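Local coordinates for inositol monophosphatase family protein (Staphylococcus aureus subsp. aureus MSSA476, PDB 4I3Y) that probably hydrolyses inositol monophosphates to free inositol and phosphate in a magnesium-dependent reaction that lithium inhibits, at residues L33-T38 / T50-I56. Residues are numbered along the deposited sequence; the frame is centred on the assembly and turned at random.
Sequences LIMEMT and TNVDKQI
Leu33, in the last turn of helix 12-35, faces Val52 in the first turn of helix 51-67, their CA atoms 5.5 Å apart; the two helices, joined by the beta-hairpin of strands 39-41 and 48-50, stand at the start of the inositol monophosphatase fold. Glu36 leaves helical geometry, and the chain runs on through Met37 and Thr38 into the hairpin. There Asn51 N donates to Thr38 O at 3.2 Å, and the same oxygen takes a CA-H...O contact from Thr50. Aliphatic groups make most of the helix-to-helix contact. Leu33 lays CB against Val52 CG2 (3.7 Å), while its CD2 meets CG of Gln55, whose chain bends at chi2 (-60°) and crosses the leucine at about a right angle. Val52 CG2 also approaches Ile34 CG1, and Leu102 of helix 99-105 covers both residues. Asn51 reaches back into the turn, its CG tucked between backbone N and carbonyl carbon (chi1 67°), which sets the amide beside the backbone of residues 33-38; Thr38 CG2 packs on its CB at 3.3 Å. Met37 CG passes obliquely over Thr50 CG2. Thr50 N-caps helix 51-67 in a capping box with Asp53; the side chain of Thr50 lies about 9 Å from a bound magnesium ion. A hydrogen bond between Asp53 OD2 and Thr99 OG1 ties the box to helix 99-105. Asp53 OD1 is gripped twice: by Thr50 N from above the carboxylate plane at 2.8 Å, and by Thr50 OG1, almost in line with the C-O bond, at 2.6 Å.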
loop_
_atom_site.group_PDB
_atom_site.type_symbol
_atom_site.label_atom_id
_atom_site.label_comp_id
_atom_site.label_asym_id
_atom_site.label_seq_id
_atom_site.Cartn_x
_atom_site.Cartn_y
_atom_site.Cartn_z
ATOM N N LEU A 33 -15.466 1.263 17.782
ATOM C CA LEU A 33 -14.217 1.863 18.286
ATOM C C LEU A 33 -13.684 2.985 17.333
ATOM O O LEU A 33 -13.252 4.067 17.776
ATOM C CB LEU A 33 -13.154 0.771 18.529
ATOM C CG LEU A 33 -13.580 -0.371 19.497
ATOM C CD1 LEU A 33 -12.592 -1.547 19.483
ATOM C CD2 LEU A 33 -13.812 0.125 20.927
ATOM N N ILE A 34 -13.701 2.698 16.038
ATOM C CA ILE A 34 -13.263 3.647 15.051
ATOM C C ILE A 34 -14.175 4.855 15.056
ATOM O O ILE A 34 -13.674 5.954 15.089
ATOM C CB ILE A 34 -13.248 3.060 13.645
ATOM C CG1 ILE A 34 -12.359 1.813 13.650
ATOM C CG2 ILE A 34 -12.824 4.138 12.641
ATOM C CD1 ILE A 34 -11.090 1.901 12.879
ATOM N N MET A 35 -15.501 4.662 15.026
ATOM C CA MET A 35 -16.406 5.816 15.103
ATOM C C MET A 35 -16.091 6.740 16.286
ATOM O O MET A 35 -16.261 7.928 16.171
ATOM C CB MET A 35 -17.894 5.402 15.135
ATOM C CG MET A 35 -18.409 4.730 13.854
ATOM S SD MET A 35 -20.144 4.125 13.840
ATOM C CE MET A 35 -20.214 2.731 14.966
ATOM N N GLU A 36 -15.619 6.199 17.409
ATOM C CA GLU A 36 -15.330 7.007 18.594
ATOM C C GLU A 36 -13.824 7.047 18.918
ATOM O O GLU A 36 -13.418 7.077 20.076
ATOM C CB GLU A 36 -16.178 6.510 19.789
ATOM C CG GLU A 36 -15.880 5.078 20.236
ATOM C CD GLU A 36 -16.919 4.490 21.205
ATOM O OE1 GLU A 36 -16.605 3.481 21.888
ATOM O OE2 GLU A 36 -18.049 5.024 21.275
ATOM N N MET A 37 -12.999 7.064 17.871
ATOM C CA MET A 37 -11.564 6.991 18.023
ATOM C C MET A 37 -11.004 8.212 18.755
ATOM O O MET A 37 -11.362 9.363 18.509
ATOM C CB MET A 37 -10.893 6.811 16.666
ATOM C CG MET A 37 -9.400 6.663 16.735
ATOM S SD MET A 37 -8.745 6.003 15.181
ATOM C CE MET A 37 -9.020 7.282 13.970
ATOM N N THR A 38 -10.104 7.897 19.670
ATOM C CA THR A 38 -9.419 8.824 20.476
ATOM C C THR A 38 -7.908 8.425 20.447
ATOM O O THR A 38 -7.545 7.226 20.390
ATOM C CB THR A 38 -10.050 8.775 21.908
ATOM O OG1 THR A 38 -9.368 9.695 22.711
ATOM C CG2 THR A 38 -9.918 7.438 22.597
ATOM N N THR A 50 -4.373 4.319 20.288
ATOM C CA THR A 50 -5.770 4.748 20.357
ATOM C C THR A 50 -6.581 3.819 21.258
ATOM O O THR A 50 -6.074 2.822 21.767
ATOM C CB THR A 50 -6.436 4.740 18.968
ATOM O OG1 THR A 50 -6.618 3.385 18.526
ATOM C CG2 THR A 50 -5.575 5.568 17.942
ATOM N N ASN A 51 -7.844 4.170 21.419
ATOM C CA ASN A 51 -8.797 3.371 22.135
ATOM C C ASN A 51 -9.009 2.068 21.401
ATOM O O ASN A 51 -9.335 1.063 22.028
ATOM C CB ASN A 51 -10.110 4.125 22.213
ATOM C CG ASN A 51 -10.752 4.269 20.858
ATOM O OD1 ASN A 51 -11.837 3.717 20.619
ATOM N ND2 ASN A 51 -10.096 4.988 19.946
ATOM N N VAL A 52 -8.802 2.065 20.075
ATOM C CA VAL A 52 -8.907 0.822 19.314
ATOM C C VAL A 52 -7.793 -0.155 19.756
ATOM O O VAL A 52 -8.063 -1.337 20.082
ATOM C CB VAL A 52 -8.852 1.059 17.797
ATOM C CG1 VAL A 52 -8.896 -0.266 17.019
ATOM C CG2 VAL A 52 -9.933 2.055 17.330
ATOM N N ASP A 53 -6.538 0.311 19.729
ATOM C CA ASP A 53 -5.425 -0.509 20.220
ATOM C C ASP A 53 -5.753 -1.032 21.638
ATOM O O ASP A 53 -5.644 -2.225 21.897
ATOM C CB ASP A 53 -4.092 0.291 20.326
ATOM C CG ASP A 53 -3.708 1.040 19.052
ATOM O OD1 ASP A 53 -4.435 2.016 18.655
ATOM O OD2 ASP A 53 -2.650 0.646 18.456
ATOM N N LYS A 54 -6.075 -0.117 22.562
ATOM C CA LYS A 54 -6.295 -0.457 23.995
ATOM C C LYS A 54 -7.445 -1.437 24.266
ATOM O O LYS A 54 -7.245 -2.462 24.961
ATOM C CB LYS A 54 -6.480 0.803 24.802
ATOM C CG LYS A 54 -5.252 1.726 24.788
ATOM C CD LYS A 54 -5.471 2.851 25.802
ATOM C CE LYS A 54 -4.190 3.481 26.291
ATOM N NZ LYS A 54 -3.976 4.742 25.519
ATOM N N GLN A 55 -8.602 -1.201 23.646
ATOM C CA GLN A 55 -9.726 -2.170 23.733
ATOM C C GLN A 55 -9.474 -3.573 23.148
ATOM O O GLN A 55 -9.791 -4.604 23.788
ATOM C CB GLN A 55 -10.975 -1.608 23.081
ATOM C CG GLN A 55 -11.636 -0.513 23.893
ATOM C CD GLN A 55 -12.058 -1.030 25.271
ATOM O OE1 GLN A 55 -11.559 -0.559 26.302
ATOM N NE2 GLN A 55 -12.926 -2.049 25.287
ATOM N N ILE A 56 -8.915 -3.633 21.935
ATOM C CA ILE A 56 -8.575 -4.927 21.329
ATOM C C ILE A 56 -7.630 -5.698 22.242
ATOM O O ILE A 56 -7.835 -6.900 22.477
ATOM C CB ILE A 56 -7.980 -4.751 19.938
ATOM C CG1 ILE A 56 -9.102 -4.318 18.960
ATOM C CG2 ILE A 56 -7.220 -5.992 19.520
ATOM C CD1 ILE A 56 -8.638 -4.158 17.528
#